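Local structure of putative tetrapyrrole (Corrin/porphyrin) methylase (Bacteroides fragilis, 3FFY) at residues G24-K29 against M33-S38; K37-E42 against M46-S51; H53-T58 against I106-A111; L10-L15 against S73-I78. The protein probably transfers a methyl group from S-adenosyl-L-methionine to a cytidine ribose 2'-O of 16S rRNA, this chain being the C-terminal part of the enzyme. All coordinates share one frame; numbering follows the deposited sequence. Where two conformers were deposited one is given.

Interaction 1. Residues G24-K29 against M33-S38. With SO4 (sulfate ion), chain B.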
loop_
_atom_site.group_PDB
_atom_site.type_symbol
_atom_site.label_atom_id
_atom_site.label_comp_id
_atom_site.label_asym_id
_atom_site.label_seq_id
_atom_site.Cartn_x
_atom_site.Cartn_y
_atom_site.Cartn_z
ATOM N N GLY A 24 8.789 13.998 -10.605
ATOM C CA GLY A 24 9.541 13.161 -11.557
ATOM C C GLY A 24 10.888 12.764 -10.978
ATOM O O GLY A 24 10.988 12.392 -9.830
ATOM N N PHE A 25 11.930 12.884 -11.780
ATOM C CA PHE A 25 13.277 12.531 -11.389
ATOM C C PHE A 25 13.985 13.776 -10.948
ATOM O O PHE A 25 13.896 14.809 -11.612
ATOM C CB PHE A 25 14.007 11.982 -12.600
ATOM C CG PHE A 25 13.469 10.661 -13.057
ATOM C CD1 PHE A 25 13.918 9.472 -12.458
ATOM C CD2 PHE A 25 12.520 10.590 -14.053
ATOM C CE1 PHE A 25 13.428 8.247 -12.863
ATOM C CE2 PHE A 25 12.029 9.364 -14.470
ATOM C CZ PHE A 25 12.479 8.193 -13.860
ATOM N N LEU A 26 14.697 13.692 -9.841
ATOM C CA LEU A 26 15.598 14.765 -9.429
ATOM C C LEU A 26 16.731 14.925 -10.415
ATOM O O LEU A 26 17.188 13.957 -11.059
ATOM C CB LEU A 26 16.212 14.445 -8.090
ATOM C CG LEU A 26 15.437 14.756 -6.831
ATOM C CD1 LEU A 26 16.092 13.895 -5.739
ATOM C CD2 LEU A 26 15.594 16.240 -6.485
ATOM N N PRO A 27 17.198 16.149 -10.563
ATOM C CA PRO A 27 18.425 16.335 -11.276
ATOM C C PRO A 27 19.526 15.517 -10.623
ATOM O O PRO A 27 19.599 15.463 -9.400
ATOM C CB PRO A 27 18.698 17.821 -11.100
ATOM C CG PRO A 27 17.366 18.427 -10.862
ATOM C CD PRO A 27 16.611 17.409 -10.097
ATOM N N GLN A 28 20.355 14.866 -11.430
ATOM C CA GLN A 28 21.436 14.032 -10.910
ATOM C C GLN A 28 22.582 14.874 -10.399
ATOM O O GLN A 28 23.290 14.465 -9.472
ATOM C CB GLN A 28 21.968 13.082 -11.995
ATOM C CG GLN A 28 21.029 11.935 -12.326
ATOM C CD GLN A 28 20.962 10.884 -11.206
ATOM O OE1 GLN A 28 21.933 10.133 -10.999
ATOM N NE2 GLN A 28 19.815 10.812 -10.491
ATOM N N LYS A 29 22.779 16.037 -11.032
ATOM C CA LYS A 29 23.927 16.903 -10.745
ATOM C C LYS A 29 23.480 18.373 -10.798
ATOM O O LYS A 29 22.744 18.836 -9.922
ATOM C CB LYS A 29 25.104 16.602 -11.710
ATOM C CG LYS A 29 25.667 15.135 -11.674
ATOM C CD LYS A 29 26.370 14.695 -13.021
ATOM C CE LYS A 29 25.755 13.378 -13.641
ATOM N NZ LYS A 29 24.604 13.569 -14.636
HETATM N N MSE A 33 20.589 20.474 -6.001
HETATM C CA MSE A 33 20.498 21.197 -4.729
HETATM C C MSE A 33 19.466 22.313 -4.840
HETATM O O MSE A 33 18.636 22.480 -3.942
HETATM C CB MSE A 33 21.843 21.751 -4.281
HETATM C CG MSE A 33 22.927 20.678 -4.174
HETATM SE SE MSE A 33 22.421 18.972 -3.295
HETATM C CE MSE A 33 22.979 19.256 -1.401
ATOM N N THR A 34 19.465 23.033 -5.961
ATOM C CA THR A 34 18.429 24.032 -6.198
ATOM C C THR A 34 17.019 23.462 -6.118
ATOM O O THR A 34 16.195 23.993 -5.401
ATOM C CB THR A 34 18.599 24.668 -7.549
ATOM O OG1 THR A 34 19.935 25.178 -7.633
ATOM C CG2 THR A 34 17.570 25.807 -7.738
ATOM N N LYS A 35 16.738 22.394 -6.856
ATOM C CA LYS A 35 15.448 21.755 -6.758
ATOM C C LYS A 35 15.127 21.373 -5.317
ATOM O O LYS A 35 14.012 21.579 -4.870
ATOM C CB LYS A 35 15.385 20.497 -7.625
ATOM C CG LYS A 35 14.013 19.845 -7.651
ATOM C CD LYS A 35 12.984 20.664 -8.450
ATOM C CE LYS A 35 11.548 20.326 -8.052
ATOM N NZ LYS A 35 10.537 20.710 -9.073
ATOM N N LEU A 36 16.083 20.798 -4.591
ATOM C CA LEU A 36 15.801 20.313 -3.220
ATOM C C LEU A 36 15.465 21.488 -2.322
ATOM O O LEU A 36 14.452 21.500 -1.594
ATOM C CB LEU A 36 17.012 19.572 -2.650
ATOM C CG LEU A 36 17.287 18.127 -3.096
ATOM C CD1 LEU A 36 18.561 17.594 -2.435
ATOM C CD2 LEU A 36 16.116 17.235 -2.755
ATOM N N LYS A 37 16.350 22.474 -2.402
ATOM C CA LYS A 37 16.215 23.726 -1.685
ATOM C C LYS A 37 14.836 24.306 -1.978
ATOM O O LYS A 37 14.171 24.833 -1.078
ATOM C CB LYS A 37 17.296 24.707 -2.158
ATOM C CG LYS A 37 17.932 25.618 -1.103
ATOM C CD LYS A 37 18.767 26.724 -1.831
ATOM C CE LYS A 37 19.100 27.945 -0.950
ATOM N NZ LYS A 37 19.179 29.225 -1.759
ATOM N N SER A 38 14.400 24.190 -3.236
ATOM C CA SER A 38 13.129 24.785 -3.672
ATOM C C SER A 38 11.913 24.104 -3.020
ATOM O O SER A 38 10.864 24.746 -2.841
ATOM C CB SER A 38 13.009 24.779 -5.208
ATOM O OG SER A 38 12.202 23.724 -5.701
HETATM S S SO4 B . 22.968 22.929 -7.996
HETATM O O1 SO4 B . 22.926 21.480 -7.489
HETATM O O2 SO4 B . 23.247 22.963 -9.496
HETATM O O3 SO4 B . 23.791 23.713 -7.008
HETATM O O4 SO4 B . 21.595 23.606 -7.833
#
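K35 lies across P27 and L26 and meets them with the carbons nearest its backbone. Its CB sits 4.1 Å from P27 CD, the side chain crossing the proline ring at about a right angle. CG stands anti to the backbone N (chi1 -175°) and comes 4.1 Å from L26 CD2. A bend at chi2 (71°) then turns the chain off this apolar patch, and the tip NZ forms a salt bridge with E23 on strand 20-24. The same L26 CD2 is the branch that meets L36, its methyl lying 3.9 Å from L36 CD2 with the two leucines at about a right angle, so one methyl serves both helix residues.

At the start of the helix a sulfate ion, probably from the crystallisation liquor, is gripped by backbone amides: M33 N to sulfate O1 at 2.9 Å and T34 N to sulfate O4 at 2.9 Å, with G31 N as a further donor. The partial positive charge of a helix N-terminus probably helps to hold the anion. On the loop side, P27 O accepts a hydrogen bond from R32.

The contact packs the loop leading from strand 20-24 against helix 32-38; beneath it L26 rests on T58, and L36 on F62 and Y65, all three on helix 55-66.

Interaction 2. Residues K37-E42 against M46-S51; sequences KSLVDE and MVFYES
The beta-alpha-beta crossover of strand 20-24, helix 32-38 and strand 45-50 is drawn together here, where L39 and E42, in the turn that follows helix 32-38, cover M46 and F48 of the strand. M46 is a selenomethionine, and its SE is the meeting point: L39 CB lies 4.0 Å from it and E42 CG 3.8 Å. Both side chains slide past M46 in the opposite direction, so the contacts run alongside the chain. With CG anti to the backbone N (chi1 -176°), E42 brings its methylene to the selenium. L39 also reaches F48: its CD1 lies in the plane of the ring, at the edge, 3.7 Å from F48 CZ.

A type I turn from L39 to E42, with E42 N bonded to L39 O at 3.1 Å, brings the two residues to the same strand end. The F48 ring also meets that of F62, the planes at about 50°, and L39 touches F66, both on helix 55-66.

No hydrogen bond links the two segments: the contact is apolar, probably held by dispersion among methyls, methylenes, a ring edge and the selenium. E42 contributes only its aliphatic part to it, while its carboxylate atom OE2 accepts from R44 N.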
loop_
_atom_site.group_PDB
_atom_site.type_symbol
_atom_site.label_atom_id
_atom_site.label_comp_id
_atom_site.label_asym_id
_atom_site.label_seq_id
_atom_site.Cartn_x
_atom_site.Cartn_y
_atom_site.Cartn_z
ATOM N N LYS A 37 16.350 22.474 -2.402
ATOM C CA LYS A 37 16.215 23.726 -1.685
ATOM C C LYS A 37 14.836 24.306 -1.978
ATOM O O LYS A 37 14.171 24.833 -1.078
ATOM C CB LYS A 37 17.296 24.707 -2.158
ATOM C CG LYS A 37 17.932 25.618 -1.103
ATOM C CD LYS A 37 18.767 26.724 -1.831
ATOM C CE LYS A 37 19.100 27.945 -0.950
ATOM N NZ LYS A 37 19.179 29.225 -1.759
ATOM N N SER A 38 14.400 24.190 -3.236
ATOM C CA SER A 38 13.129 24.785 -3.672
ATOM C C SER A 38 11.913 24.104 -3.020
ATOM O O SER A 38 10.864 24.746 -2.841
ATOM C CB SER A 38 13.009 24.779 -5.208
ATOM O OG SER A 38 12.202 23.724 -5.701
ATOM N N LEU A 39 12.047 22.836 -2.621
ATOM C CA LEU A 39 10.875 22.084 -2.119
ATOM C C LEU A 39 10.667 22.162 -0.601
ATOM O O LEU A 39 9.691 21.598 -0.044
ATOM C CB LEU A 39 10.978 20.637 -2.548
ATOM C CG LEU A 39 10.837 20.439 -4.041
ATOM C CD1 LEU A 39 11.232 18.992 -4.341
ATOM C CD2 LEU A 39 9.401 20.800 -4.544
ATOM N N VAL A 40 11.571 22.886 0.056
ATOM C CA VAL A 40 11.631 22.918 1.526
ATOM C C VAL A 40 10.343 23.405 2.223
ATOM O O VAL A 40 10.010 22.883 3.286
ATOM C CB VAL A 40 12.902 23.668 1.992
ATOM C CG1 VAL A 40 12.706 24.255 3.362
ATOM C CG2 VAL A 40 14.095 22.692 1.937
ATOM N N ASP A 41 9.606 24.333 1.596
ATOM C CA ASP A 41 8.376 24.903 2.163
ATOM C C ASP A 41 7.098 24.343 1.502
ATOM O O ASP A 41 6.007 24.879 1.680
ATOM C CB ASP A 41 8.436 26.447 2.078
ATOM C CG ASP A 41 9.512 26.945 1.094
ATOM O OD1 ASP A 41 10.071 28.047 1.317
ATOM O OD2 ASP A 41 9.797 26.219 0.099
ATOM N N GLU A 42 7.236 23.249 0.754
ATOM C CA GLU A 42 6.112 22.652 0.043
ATOM C C GLU A 42 5.220 21.940 1.043
ATOM O O GLU A 42 5.683 21.031 1.734
ATOM C CB GLU A 42 6.639 21.676 -1.018
ATOM C CG GLU A 42 5.574 21.033 -1.912
ATOM C CD GLU A 42 4.564 22.045 -2.482
ATOM O OE1 GLU A 42 4.937 22.915 -3.304
ATOM O OE2 GLU A 42 3.381 21.949 -2.105
HETATM N N MSE A 46 4.664 15.205 -2.298
HETATM C CA MSE A 46 5.509 15.279 -3.478
HETATM C C MSE A 46 5.704 13.875 -3.967
HETATM O O MSE A 46 5.850 12.951 -3.158
HETATM C CB MSE A 46 6.839 15.896 -3.106
HETATM C CG MSE A 46 6.651 17.380 -2.833
HETATM SE SE MSE A 46 8.020 18.106 -1.796
HETATM C CE MSE A 46 7.463 17.327 -0.079
ATOM N N VAL A 47 5.724 13.711 -5.280
ATOM C CA VAL A 47 5.946 12.395 -5.859
ATOM C C VAL A 47 7.133 12.473 -6.791
ATOM O O VAL A 47 7.217 13.372 -7.663
ATOM C CB VAL A 47 4.713 11.882 -6.652
ATOM C CG1 VAL A 47 5.040 10.474 -7.259
ATOM C CG2 VAL A 47 3.460 11.897 -5.729
ATOM N N PHE A 48 8.064 11.550 -6.567
ATOM C CA PHE A 48 9.303 11.442 -7.354
ATOM C C PHE A 48 9.457 10.002 -7.850
ATOM O O PHE A 48 8.969 9.061 -7.217
ATOM C CB PHE A 48 10.535 11.700 -6.482
ATOM C CG PHE A 48 10.505 13.000 -5.703
ATOM C CD1 PHE A 48 11.121 14.139 -6.204
ATOM C CD2 PHE A 48 9.915 13.044 -4.455
ATOM C CE1 PHE A 48 11.106 15.326 -5.460
ATOM C CE2 PHE A 48 9.891 14.212 -3.708
ATOM C CZ PHE A 48 10.480 15.353 -4.212
ATOM N N TYR A 49 10.187 9.856 -8.957
ATOM C CA TYR A 49 10.682 8.563 -9.465
ATOM C C TYR A 49 12.165 8.497 -9.209
ATOM O O TYR A 49 12.865 9.521 -9.292
ATOM C CB TYR A 49 10.430 8.426 -10.969
ATOM C CG TYR A 49 8.987 8.217 -11.373
ATOM C CD1 TYR A 49 8.116 7.518 -10.579
ATOM C CD2 TYR A 49 8.513 8.690 -12.580
ATOM C CE1 TYR A 49 6.808 7.293 -10.985
ATOM C CE2 TYR A 49 7.214 8.452 -12.986
ATOM C CZ TYR A 49 6.376 7.757 -12.164
ATOM O OH TYR A 49 5.079 7.505 -12.531
ATOM N N GLU A 50 12.645 7.298 -8.893
ATOM C CA GLU A 50 14.051 7.111 -8.607
ATOM C C GLU A 50 14.517 5.713 -9.025
ATOM O O GLU A 50 13.718 4.757 -9.109
ATOM C CB GLU A 50 14.301 7.340 -7.118
ATOM C CG GLU A 50 15.758 7.474 -6.714
ATOM C CD GLU A 50 16.474 8.512 -7.552
ATOM O OE1 GLU A 50 16.500 9.673 -7.086
ATOM O OE2 GLU A 50 16.921 8.169 -8.691
ATOM N N SER A 51 15.815 5.600 -9.283
ATOM C CA SER A 51 16.409 4.310 -9.598
ATOM C C SER A 51 16.916 3.649 -8.327
ATOM O O SER A 51 17.164 4.328 -7.289
ATOM C CB SER A 51 17.522 4.488 -10.617
ATOM O OG SER A 51 18.716 4.951 -10.021
#

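Interaction 3. Residues H53-T58 against I106-A111; sequences HRLLKT and IVIVLA
L55 and I108 make the tight part of this contact, their side chains sliding past each other in opposite directions. L55 CD1 lies 3.8 Å from I108 CG1; its 3.3 Å distance to I108 CD1 is shorter than usual for two carbons and doubtful in detail. T58, one turn further along the helix, adds its methyl, with CG2 3.8 Å from I108 CD1. The isoleucine tip thus touches both residues, L55 and T58 meeting it from directions roughly at right angles. T58 can do this because CG2 stands anti to the backbone N, which leaves OG1 beside that N, in hydrogen bonds with E50 and R32.

Against I106 the leucine packs less closely. The other branch of L55 faces it, CD2 to I106 CD1 at 4.1 Å, with the side chains at a slant. I106 carries CG1 between its backbone N and carbonyl carbon (chi1 53°), an unusual place that aims the chain at the leucine. H53, R54 and K57 of the helix segment are exposed, so its other side is the solvent side, and they leave the strand to L55 and T58.

The contact seats the first turn of helix 55-66 on the central strand 106-110. On this side of the sheet L55 and I106 also touch V74, and I108 touches V72, both of strand 71-77, while the alternating V107 and V109 turn to the other face, where A9 and L10 of helix 6-12 cover them.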
loop_
_atom_site.group_PDB
_atom_site.type_symbol
_atom_site.label_atom_id
_atom_site.label_comp_id
_atom_site.label_asym_id
_atom_site.label_seq_id
_atom_site.Cartn_x
_atom_site.Cartn_y
_atom_site.Cartn_z
ATOM N N HIS A 53 19.712 2.236 -7.488
ATOM C CA HIS A 53 21.069 2.574 -7.065
ATOM C C HIS A 53 21.216 3.989 -6.537
ATOM O O HIS A 53 22.227 4.296 -5.927
ATOM C CB HIS A 53 22.077 2.369 -8.203
ATOM C CG HIS A 53 22.168 0.950 -8.681
ATOM N ND1 HIS A 53 21.086 0.268 -9.213
ATOM C CD2 HIS A 53 23.219 0.097 -8.746
ATOM C CE1 HIS A 53 21.467 -0.949 -9.570
ATOM N NE2 HIS A 53 22.757 -1.074 -9.302
ATOM N N ARG A 54 20.236 4.847 -6.792
ATOM C CA ARG A 54 20.272 6.243 -6.345
ATOM C C ARG A 54 19.357 6.484 -5.167
ATOM O O ARG A 54 19.410 7.541 -4.554
ATOM C CB ARG A 54 19.854 7.204 -7.467
ATOM C CG ARG A 54 21.008 7.806 -8.263
ATOM C CD ARG A 54 21.243 7.113 -9.575
ATOM N NE ARG A 54 20.523 7.770 -10.676
ATOM C CZ ARG A 54 20.769 7.571 -11.976
ATOM N NH1 ARG A 54 21.724 6.727 -12.376
ATOM N NH2 ARG A 54 20.052 8.229 -12.884
ATOM N N LEU A 55 18.511 5.513 -4.823
ATOM C CA LEU A 55 17.498 5.770 -3.788
ATOM C C LEU A 55 18.053 6.228 -2.445
ATOM O O LEU A 55 17.546 7.186 -1.862
ATOM C CB LEU A 55 16.595 4.544 -3.570
ATOM C CG LEU A 55 15.445 4.707 -2.544
ATOM C CD1 LEU A 55 14.470 5.870 -2.938
ATOM C CD2 LEU A 55 14.745 3.377 -2.358
ATOM N N LEU A 56 19.098 5.562 -1.948
ATOM C CA LEU A 56 19.578 5.838 -0.602
ATOM C C LEU A 56 20.091 7.265 -0.528
ATOM O O LEU A 56 19.766 7.973 0.409
ATOM C CB LEU A 56 20.705 4.887 -0.189
ATOM C CG LEU A 56 20.824 4.328 1.249
ATOM C CD1 LEU A 56 22.311 4.230 1.635
ATOM C CD2 LEU A 56 19.980 4.998 2.299
ATOM N N LYS A 57 20.884 7.684 -1.506
ATOM C CA LYS A 57 21.352 9.093 -1.582
ATOM C C LYS A 57 20.180 10.074 -1.549
ATOM O O LYS A 57 20.172 11.003 -0.737
ATOM C CB LYS A 57 22.170 9.343 -2.867
ATOM C CG LYS A 57 22.762 10.780 -3.009
ATOM C CD LYS A 57 23.478 11.014 -4.365
ATOM C CE LYS A 57 23.588 12.542 -4.696
ATOM N NZ LYS A 57 24.512 12.830 -5.829
ATOM N N THR A 58 19.202 9.846 -2.427
ATOM C CA THR A 58 18.023 10.718 -2.481
ATOM C C THR A 58 17.317 10.795 -1.103
ATOM O O THR A 58 16.968 11.888 -0.632
ATOM C CB THR A 58 17.050 10.290 -3.602
ATOM O OG1 THR A 58 17.654 10.607 -4.858
ATOM C CG2 THR A 58 15.728 11.032 -3.477
ATOM N N ILE A 106 11.548 2.788 -8.510
ATOM C CA ILE A 106 10.603 3.042 -7.443
ATOM C C ILE A 106 9.992 4.425 -7.589
ATOM O O ILE A 106 10.455 5.248 -8.369
ATOM C CB ILE A 106 11.244 2.844 -6.048
ATOM C CG1 ILE A 106 12.541 3.665 -5.888
ATOM C CG2 ILE A 106 11.550 1.337 -5.836
ATOM C CD1 ILE A 106 13.858 2.834 -6.274
ATOM N N VAL A 107 8.933 4.617 -6.825
ATOM C CA VAL A 107 8.237 5.863 -6.665
ATOM C C VAL A 107 8.429 6.213 -5.195
ATOM O O VAL A 107 8.298 5.347 -4.290
ATOM C CB VAL A 107 6.680 5.719 -6.954
ATOM C CG1 VAL A 107 5.944 7.066 -6.809
ATOM C CG2 VAL A 107 6.414 5.042 -8.309
ATOM N N ILE A 108 8.784 7.487 -4.955
ATOM C CA ILE A 108 8.867 8.039 -3.648
ATOM C C ILE A 108 7.713 9.010 -3.471
ATOM O O ILE A 108 7.544 9.950 -4.274
ATOM C CB ILE A 108 10.219 8.799 -3.401
ATOM C CG1 ILE A 108 11.395 7.907 -3.804
ATOM C CG2 ILE A 108 10.291 9.293 -1.907
ATOM C CD1 ILE A 108 12.807 8.619 -3.856
ATOM N N VAL A 109 6.920 8.768 -2.425
ATOM C CA VAL A 109 5.828 9.678 -2.035
ATOM C C VAL A 109 6.211 10.278 -0.701
ATOM O O VAL A 109 6.293 9.571 0.316
ATOM C CB VAL A 109 4.470 8.966 -1.945
ATOM C CG1 VAL A 109 3.294 9.991 -1.631
ATOM C CG2 VAL A 109 4.221 8.255 -3.254
ATOM N N LEU A 110 6.514 11.577 -0.732
ATOM C CA LEU A 110 7.048 12.334 0.390
ATOM C C LEU A 110 5.971 13.296 0.920
ATOM O O LEU A 110 5.390 14.082 0.183
ATOM C CB LEU A 110 8.254 13.169 -0.086
ATOM C CG LEU A 110 9.053 13.964 0.980
ATOM C CD1 LEU A 110 9.749 13.051 2.082
ATOM C CD2 LEU A 110 10.047 14.950 0.272
ATOM N N ALA A 111 5.748 13.231 2.214
ATOM C CA ALA A 111 4.840 14.138 2.922
ATOM C C ALA A 111 5.344 15.561 2.805
ATOM O O ALA A 111 6.567 15.827 2.844
ATOM C CB ALA A 111 4.691 13.701 4.429
#

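Interaction 4. Residues L10-L15 against S73-I78; sequences LVASGL and SVSREI
A12 and S13 meet S73 and S75 with no ring involved; the flat groups stand beside the contact. The guanidinium of R76 carries I78 CG1 over one face, 3.7 Å above its plane and offset toward the rim, while its NH1 forms a salt bridge with E84. The L10 carbonyl is a second flat group, approached by S13 OG and S13 N from the same face.

This is helix-on-sheet packing in the alpha/beta fold: the C-terminal part of helix 6-12 and the residues after it lie on strand 71-77. The closest part is serine against serine. S73 CB sits 3.7 Å from S13 CB, and S73 OG lies 3.5 Å from S13 CA. Further along the strand A12 turns its methyl to S75, with CB 4.2 Å from S75 OG; that hydroxyl is engaged with T85 on strand 82-87. The small side chains let the two segments come close, the CA atoms of S13 and S73 being 5.3 Å apart. On the helix, V11 packs against R87 of the second subunit.

S13 OG also bonds back within its own segment. Turned between its backbone N and carbonyl carbon (chi1 76°), it donates to L10 O at 2.8 Å. The chain then passes through G14, with its positive phi, and completes an ST turn as L15 N donates to S13 OG at 2.9 Å, N-H...O 155°.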
loop_
_atom_site.group_PDB
_atom_site.type_symbol
_atom_site.label_atom_id
_atom_site.label_comp_id
_atom_site.label_asym_id
_atom_site.label_seq_id
_atom_site.Cartn_x
_atom_site.Cartn_y
_atom_site.Cartn_z
ATOM N N LEU A 10 0.687 6.545 -4.801
ATOM C CA LEU A 10 -0.032 7.519 -3.991
ATOM C C LEU A 10 -1.071 6.811 -3.127
ATOM O O LEU A 10 -1.196 7.141 -1.961
ATOM C CB LEU A 10 -0.745 8.599 -4.827
ATOM C CG LEU A 10 0.017 9.852 -5.256
ATOM C CD1 LEU A 10 -0.772 10.560 -6.416
ATOM C CD2 LEU A 10 0.293 10.774 -4.014
ATOM N N VAL A 11 -1.821 5.872 -3.715
ATOM C CA VAL A 11 -2.861 5.135 -2.983
ATOM C C VAL A 11 -2.282 4.324 -1.818
ATOM O O VAL A 11 -2.802 4.342 -0.725
ATOM C CB VAL A 11 -3.633 4.195 -3.926
ATOM C CG1 VAL A 11 -4.585 3.309 -3.118
ATOM C CG2 VAL A 11 -4.397 4.969 -4.918
ATOM N N ALA A 12 -1.158 3.662 -2.076
ATOM C CA ALA A 12 -0.457 2.813 -1.132
ATOM C C ALA A 12 0.157 3.607 -0.017
ATOM O O ALA A 12 0.486 3.045 1.025
ATOM C CB ALA A 12 0.703 2.045 -1.881
ATOM N N SER A 13 0.335 4.916 -0.225
ATOM C CA SER A 13 1.250 5.694 0.636
ATOM C C SER A 13 0.697 6.017 2.017
ATOM O O SER A 13 1.449 6.352 2.930
ATOM C CB SER A 13 1.655 7.028 -0.021
ATOM O OG SER A 13 0.580 7.958 0.078
ATOM N N GLY A 14 -0.613 5.973 2.148
ATOM C CA GLY A 14 -1.244 6.495 3.325
ATOM C C GLY A 14 -0.973 7.979 3.622
ATOM O O GLY A 14 -1.159 8.406 4.773
ATOM N N LEU A 15 -0.551 8.760 2.615
ATOM C CA LEU A 15 -0.280 10.206 2.766
ATOM C C LEU A 15 -1.368 10.995 2.015
ATOM O O LEU A 15 -2.073 10.437 1.178
ATOM C CB LEU A 15 1.145 10.571 2.278
ATOM C CG LEU A 15 2.339 10.021 3.074
ATOM C CD1 LEU A 15 3.679 10.313 2.355
ATOM C CD2 LEU A 15 2.324 10.585 4.475
ATOM N N SER A 73 7.001 7.230 1.683
ATOM C CA SER A 73 6.562 5.900 1.228
ATOM C C SER A 73 7.366 5.614 -0.031
ATOM O O SER A 73 7.355 6.441 -0.960
ATOM C CB SER A 73 5.076 5.931 0.834
ATOM O OG SER A 73 4.552 4.623 0.680
ATOM N N VAL A 74 7.996 4.447 -0.096
ATOM C CA VAL A 74 8.703 4.055 -1.293
ATOM C C VAL A 74 8.040 2.782 -1.816
ATOM O O VAL A 74 7.812 1.807 -1.060
ATOM C CB VAL A 74 10.221 3.916 -1.037
ATOM C CG1 VAL A 74 10.898 3.196 -2.237
ATOM C CG2 VAL A 74 10.835 5.324 -0.694
ATOM N N SER A 75 7.659 2.837 -3.082
ATOM C CA SER A 75 6.859 1.804 -3.678
ATOM C C SER A 75 7.426 1.292 -4.994
ATOM O O SER A 75 7.980 2.030 -5.846
ATOM C CB SER A 75 5.413 2.280 -3.946
ATOM O OG SER A 75 4.750 2.555 -2.737
ATOM N N ARG A 76 7.182 0.011 -5.181
ATOM C CA ARG A 76 7.533 -0.634 -6.399
ATOM C C ARG A 76 6.310 -1.316 -6.954
ATOM O O ARG A 76 5.569 -2.017 -6.247
ATOM C CB ARG A 76 8.643 -1.624 -6.095
ATOM C CG ARG A 76 9.219 -2.232 -7.335
ATOM C CD ARG A 76 10.200 -3.262 -6.971
ATOM N NE ARG A 76 10.066 -4.350 -7.918
ATOM C CZ ARG A 76 9.835 -5.615 -7.586
ATOM N NH1 ARG A 76 9.731 -5.973 -6.305
ATOM N NH2 ARG A 76 9.724 -6.534 -8.542
ATOM N N GLU A 77 6.054 -1.060 -8.220
ATOM C CA GLU A 77 4.891 -1.607 -8.843
ATOM C C GLU A 77 5.239 -2.989 -9.407
ATOM O O GLU A 77 6.033 -3.082 -10.329
ATOM C CB GLU A 77 4.411 -0.685 -9.943
ATOM C CG GLU A 77 3.322 -1.353 -10.734
ATOM C CD GLU A 77 2.788 -0.534 -11.890
ATOM O OE1 GLU A 77 2.361 -1.190 -12.871
ATOM O OE2 GLU A 77 2.786 0.727 -11.830
ATOM N N ILE A 78 4.698 -4.065 -8.854
ATOM C CA ILE A 78 4.960 -5.398 -9.424
ATOM C C ILE A 78 3.992 -5.680 -10.567
ATOM O O ILE A 78 4.328 -6.431 -11.460
ATOM C CB ILE A 78 4.870 -6.500 -8.371
ATOM C CG1 ILE A 78 5.921 -6.266 -7.295
ATOM C CG2 ILE A 78 5.006 -7.874 -9.030
ATOM C CD1 ILE A 78 5.504 -6.742 -5.917
#

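Overall arrangement
Interactions 2, 3 and 4 each set a helix, or the turn after one, against a strand of one mixed sheet, ordered 20-24, 45-50, 106-110, 71-77, 82-87; interaction 1 packs the loop after its outer strand 20-24 on helix 32-38. Interactions 1 and 2 share K37 and S38, with centres about 7 Å apart. Interaction 3 comes next, its centre about 9 Å from that of interaction 2; E50 of interaction 2 holds T58 of interaction 3. The segments of interaction 4 bracket interactions 1 and 2 in sequence and alternate with those of interaction 3; its centre is about 21 Å from that of interaction 1. Helices thus cover both sheet faces, joining sequence-distant parts of the methyltransferase.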